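Local coordinates for aminotransferase class I and II (Streptococcus suis 89/1591, PDB 3OP7), which probably transfers amino groups between amino acids and keto acids, using pyridoxal phosphate held as a Schiff base on the protein, at residues I84-G89 with I253-F258; P227-G232 with L261-A266. All coordinates share one frame; numbering follows the deposited sequence. Where two conformers were deposited one is given.

Contact 1. Residues I84-G89 with I253-F258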
loop_
_atom_site.group_PDB
_atom_site.type_symbol
_atom_site.label_atom_id
_atom_site.label_comp_id
_atom_site.label_asym_id
_atom_site.label_seq_id
_atom_site.Cartn_x
_atom_site.Cartn_y
_atom_site.Cartn_z
ATOM N N ILE A 84 4.509 -17.558 -1.034
ATOM C CA ILE A 84 4.909 -16.249 -0.464
ATOM C C ILE A 84 4.579 -15.153 -1.421
ATOM O O ILE A 84 4.980 -15.237 -2.601
ATOM C CB ILE A 84 6.425 -16.203 -0.172
ATOM C CG1 ILE A 84 6.855 -17.381 0.728
ATOM C CG2 ILE A 84 6.829 -14.870 0.491
ATOM C CD1 ILE A 84 6.088 -17.519 2.132
ATOM N N LEU A 85 3.871 -14.132 -0.941
ATOM C CA LEU A 85 3.646 -12.913 -1.685
ATOM C C LEU A 85 4.206 -11.724 -0.915
ATOM O O LEU A 85 3.810 -11.449 0.211
ATOM C CB LEU A 85 2.163 -12.653 -1.982
ATOM C CG LEU A 85 1.435 -13.675 -2.837
ATOM C CD1 LEU A 85 -0.050 -13.319 -2.873
ATOM C CD2 LEU A 85 2.046 -13.699 -4.256
ATOM N N GLN A 86 5.075 -10.961 -1.580
ATOM C CA GLN A 86 5.585 -9.713 -1.024
ATOM C C GLN A 86 4.507 -8.653 -0.968
ATOM O O GLN A 86 3.697 -8.513 -1.916
ATOM C CB GLN A 86 6.732 -9.189 -1.893
ATOM C CG GLN A 86 7.555 -8.087 -1.259
ATOM C CD GLN A 86 8.794 -7.834 -2.074
ATOM O OE1 GLN A 86 8.708 -7.238 -3.119
ATOM N NE2 GLN A 86 9.919 -8.327 -1.633
ATOM N N THR A 87 4.554 -7.848 0.098
ATOM C CA THR A 87 3.635 -6.753 0.274
ATOM C C THR A 87 4.323 -5.501 0.805
ATOM O O THR A 87 5.509 -5.565 1.243
ATOM C CB THR A 87 2.534 -7.179 1.263
ATOM O OG1 THR A 87 3.158 -7.512 2.515
ATOM C CG2 THR A 87 1.691 -8.359 0.706
ATOM N N ASN A 88 3.632 -4.359 0.736
ATOM C CA ASN A 88 4.132 -3.139 1.377
ATOM C C ASN A 88 3.928 -3.188 2.882
ATOM O O ASN A 88 2.933 -2.670 3.429
ATOM C CB ASN A 88 3.569 -1.854 0.753
ATOM C CG ASN A 88 2.057 -1.710 0.909
ATOM O OD1 ASN A 88 1.336 -2.670 0.669
ATOM N ND2 ASN A 88 1.573 -0.497 1.291
ATOM N N GLY A 89 4.873 -3.831 3.588
ATOM C CA GLY A 89 4.711 -4.050 5.011
ATOM C C GLY A 89 3.717 -5.120 5.365
ATOM O O GLY A 89 2.955 -5.586 4.486
ATOM N N ILE A 253 -0.001 -2.799 -6.241
ATOM C CA ILE A 253 0.695 -3.410 -7.434
ATOM C C ILE A 253 1.890 -4.289 -7.014
ATOM O O ILE A 253 1.924 -5.505 -7.306
ATOM C CB ILE A 253 1.107 -2.403 -8.531
ATOM C CG1 ILE A 253 -0.106 -1.598 -8.999
ATOM C CG2 ILE A 253 1.779 -3.185 -9.723
ATOM C CD1 ILE A 253 0.185 -0.573 -10.069
ATOM N N CYS A 254 2.858 -3.651 -6.378
ATOM C CA CYS A 254 4.050 -4.293 -5.889
ATOM C C CYS A 254 4.734 -3.370 -4.874
ATOM O O CYS A 254 4.405 -2.182 -4.714
ATOM C CB CYS A 254 5.002 -4.581 -7.078
ATOM S SG CYS A 254 5.357 -3.177 -8.002
ATOM N N ALA A 255 5.728 -3.928 -4.220
ATOM C CA ALA A 255 6.577 -3.165 -3.360
ATOM C C ALA A 255 7.765 -2.676 -4.139
ATOM O O ALA A 255 7.888 -2.968 -5.362
ATOM C CB ALA A 255 7.042 -4.071 -2.218
ATOM N N GLY A 256 8.651 -1.899 -3.511
ATOM C CA GLY A 256 9.683 -1.202 -4.311
ATOM C C GLY A 256 10.874 -2.060 -4.734
ATOM O O GLY A 256 11.186 -3.047 -4.095
ATOM N N VAL A 257 11.528 -1.658 -5.826
ATOM C CA VAL A 257 12.739 -2.323 -6.322
ATOM C C VAL A 257 13.897 -2.325 -5.283
ATOM O O VAL A 257 14.450 -3.366 -4.994
ATOM C CB VAL A 257 13.206 -1.687 -7.651
ATOM C CG1 VAL A 257 14.566 -2.188 -8.145
ATOM C CG2 VAL A 257 12.158 -2.005 -8.718
ATOM N N PHE A 258 14.232 -1.151 -4.761
ATOM C CA PHE A 258 15.302 -1.032 -3.761
ATOM C C PHE A 258 14.843 -1.727 -2.519
ATOM O O PHE A 258 15.621 -2.408 -1.861
ATOM C CB PHE A 258 15.591 0.437 -3.460
ATOM C CG PHE A 258 16.386 0.694 -2.236
ATOM C CD1 PHE A 258 15.749 0.822 -1.012
ATOM C CD2 PHE A 258 17.778 0.825 -2.277
ATOM C CE1 PHE A 258 16.467 1.107 0.131
ATOM C CE2 PHE A 258 18.499 1.104 -1.095
ATOM C CZ PHE A 258 17.826 1.253 0.079
HETATM O O HOH W 1 6.347 -6.696 -4.559
#
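Gln86 and Ala255 meet where the edge strand of the large sheet faces the loop that runs into helix 257-268. From CB the glutamine chain leaves with CG anti to the backbone N (chi1 -166°) and stays extended, which lays the amide alongside the Ala255 methyl. CG and CD of Gln86 both lie 4.2 Å from Ala255 CB, and the oxygen comes nearer, with Gln86 OE1 3.7 Å from Ala255 CB. At the tip the two amide atoms part ways. A water lies 2.8 Å from Gln86 OE1, placed to donate to it, and accepts from Ala255 N at 2.9 Å, so it can bridge this loop N-H and the strand side chain. NE2 is hydrogen-bonded to Asp260 OD1 in the first turn of helix 257-268. Strand 84-87 is outermost in the large mixed sheet of a fold-type I PLP-dependent enzyme and pairs antiparallel with strand 232-235, and Gly256 is the N-cap of the helix that follows the loop. The Ala255 methyl also lies 4.1 Å from Thr87 O, packing against the strand backbone. CB of Thr87 points away from the loop, and Thr87 OG1 donates to Gly89 O at 2.8 Å from above the carbonyl plane. From the second subunit, Arg230 NE reaches across to hydrogen-bond Cys254 O.

Contact 2. Residues P227-G232 with L261-A266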
loop_
_atom_site.group_PDB
_atom_site.type_symbol
_atom_site.label_atom_id
_atom_site.label_comp_id
_atom_site.label_asym_id
_atom_site.label_seq_id
_atom_site.Cartn_x
_atom_site.Cartn_y
_atom_site.Cartn_z
ATOM N N PRO A 227 11.609 -0.918 9.162
ATOM C CA PRO A 227 10.297 -0.426 8.726
ATOM C C PRO A 227 10.341 0.431 7.431
ATOM O O PRO A 227 9.376 0.446 6.628
ATOM C CB PRO A 227 9.785 0.395 9.931
ATOM C CG PRO A 227 10.866 0.458 10.883
ATOM C CD PRO A 227 11.937 -0.522 10.548
ATOM N N GLY A 228 11.447 1.142 7.246
ATOM C CA GLY A 228 11.586 2.147 6.157
ATOM C C GLY A 228 11.704 1.622 4.739
ATOM O O GLY A 228 11.697 2.399 3.820
ATOM N N ILE A 229 11.822 0.322 4.575
ATOM C CA ILE A 229 11.724 -0.287 3.245
ATOM C C ILE A 229 10.294 -0.759 2.901
ATOM O O ILE A 229 10.008 -1.107 1.747
ATOM C CB ILE A 229 12.744 -1.428 3.030
ATOM C CG1 ILE A 229 12.483 -2.624 3.969
ATOM C CG2 ILE A 229 14.179 -0.871 3.166
ATOM C CD1 ILE A 229 13.455 -3.828 3.787
ATOM N N ARG A 230 9.378 -0.780 3.876
ATOM C CA ARG A 230 7.997 -1.154 3.660
ATOM C C ARG A 230 7.906 -2.553 2.939
ATOM O O ARG A 230 7.368 -2.669 1.833
ATOM C CB ARG A 230 7.204 -0.062 2.899
ATOM C CG ARG A 230 7.382 1.354 3.343
ATOM C CD ARG A 230 7.076 1.644 4.797
ATOM N NE ARG A 230 5.765 1.196 5.200
ATOM C CZ ARG A 230 5.506 0.253 6.092
ATOM N NH1 ARG A 230 6.474 -0.308 6.789
ATOM N NH2 ARG A 230 4.242 -0.061 6.353
ATOM N N ILE A 231 8.459 -3.575 3.571
ATOM C CA ILE A 231 8.442 -4.946 3.050
ATOM C C ILE A 231 7.869 -5.902 4.085
ATOM O O ILE A 231 8.414 -6.081 5.154
ATOM C CB ILE A 231 9.834 -5.461 2.627
ATOM C CG1 ILE A 231 10.424 -4.627 1.487
ATOM C CG2 ILE A 231 9.822 -6.969 2.304
ATOM C CD1 ILE A 231 9.762 -4.895 0.115
ATOM N N GLY A 232 6.787 -6.537 3.666
ATOM C CA GLY A 232 6.164 -7.620 4.357
ATOM C C GLY A 232 5.820 -8.766 3.431
ATOM O O GLY A 232 6.232 -8.768 2.244
ATOM N N LEU A 261 15.425 -5.349 -2.775
ATOM C CA LEU A 261 16.883 -5.599 -2.759
ATOM C C LEU A 261 17.407 -5.618 -1.326
ATOM O O LEU A 261 18.170 -6.524 -0.943
ATOM C CB LEU A 261 17.613 -4.519 -3.547
ATOM C CG LEU A 261 18.524 -4.788 -4.737
ATOM C CD1 LEU A 261 19.709 -3.851 -4.624
ATOM C CD2 LEU A 261 18.966 -6.276 -4.957
ATOM N N VAL A 262 17.014 -4.622 -0.533
ATOM C CA VAL A 262 17.413 -4.580 0.881
ATOM C C VAL A 262 16.810 -5.767 1.612
ATOM O O VAL A 262 17.494 -6.396 2.430
ATOM C CB VAL A 262 17.022 -3.255 1.584
ATOM C CG1 VAL A 262 17.353 -3.300 3.087
ATOM C CG2 VAL A 262 17.706 -2.057 0.873
ATOM N N ALA A 263 15.568 -6.117 1.283
ATOM C CA ALA A 263 14.920 -7.255 1.975
ATOM C C ALA A 263 15.705 -8.549 1.703
ATOM O O ALA A 263 15.857 -9.344 2.593
ATOM C CB ALA A 263 13.450 -7.416 1.521
ATOM N N GLN A 264 16.170 -8.739 0.458
ATOM C CA GLN A 264 16.932 -9.941 0.095
ATOM C C GLN A 264 18.180 -10.033 1.018
ATOM O O GLN A 264 18.518 -11.083 1.555
ATOM C CB GLN A 264 17.408 -9.872 -1.352
ATOM C CG GLN A 264 16.329 -10.046 -2.425
ATOM C CD GLN A 264 16.895 -9.968 -3.829
ATOM O OE1 GLN A 264 17.880 -10.641 -4.163
ATOM N NE2 GLN A 264 16.308 -9.129 -4.638
ATOM N N LEU A 265 18.900 -8.918 1.100
ATOM C CA LEU A 265 20.098 -8.827 1.957
ATOM C C LEU A 265 19.786 -9.090 3.437
ATOM O O LEU A 265 20.495 -9.884 4.101
ATOM C CB LEU A 265 20.753 -7.460 1.766
ATOM C CG LEU A 265 22.030 -7.180 2.560
ATOM C CD1 LEU A 265 23.134 -8.219 2.255
ATOM C CD2 LEU A 265 22.506 -5.761 2.211
ATOM N N ALA A 266 18.759 -8.442 3.984
ATOM C CA ALA A 266 18.377 -8.637 5.379
ATOM C C ALA A 266 17.978 -10.072 5.658
ATOM O O ALA A 266 18.427 -10.683 6.651
ATOM C CB ALA A 266 17.236 -7.674 5.790
#
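Ile229 lays both of its branches against Val262 on helix 257-268. CG2 sits 4.0 Å from Val262 CB and about as far from Val262 CG1, while CD1, at the end of the other branch, reaches the same CG1 at 4.0 Å. The two side chains lie at a slant to each other, and one valine methyl serves both ends of the isoleucine. That reach depends on the first torsion: CG1 of Ile229 stands between the backbone N and the carbonyl carbon (chi1 65°), and the chain then runs straight on to CD1, which comes within 4.2 Å of Ala263 CB. Two residues further, Ile231 meets the same alanine methyl with both branches, its CG2 at 3.7 Å and its CG1 at 4.1 Å from Ala263 CB. Phe68 of helix 66-73 packs on both Ile231 and Ala263, and Leu37 and Phe48 close over Val262, so the patch lies inside the protein.

Arg230, between the two isoleucines, does not touch the helix segment. Its NH1 donates to Pro227 O at 3.0 Å, nearly straight (172°), in the carbonyl plane and on a lone pair; the backbone N of Arg230 donates to the same oxygen, closing the short 3-10 turn. NH1 also binds a phosphate oxygen of the lysine-PLP adduct at position 222, and NH2 reaches Met252 O of the second subunit. These polar bonds hold the loop at the cofactor phosphate and the dimer interface. Between loop and helix, by contrast, the side chains meet through aliphatic carbons alone, so the fit there rests on shape and the exclusion of water rather than on directional bonds.

Overall arrangement
After its N-terminal helices the chain lays down strand 84-87 with the turn after it, passes through most of the large sheet and the cofactor lysine, and arrives at 227-232. It then continues through strand 232-235 and helix 238-244 to 253-258, where contact 1 closes a long loop back onto the strand, and on into 261-266, where contact 2 closes a much shorter one. The segments alternate, so the two loops cross. Both closures use helix 257-268 or its lead-in, and the contact centres are 9 Å apart. They also touch directly: Thr87 N probably hydrogen-bonds Gly232 O, and Ile231 CD1 packs against Ala255 CB. Sheet edge, cofactor loop and helix are thereby joined beside the second subunit.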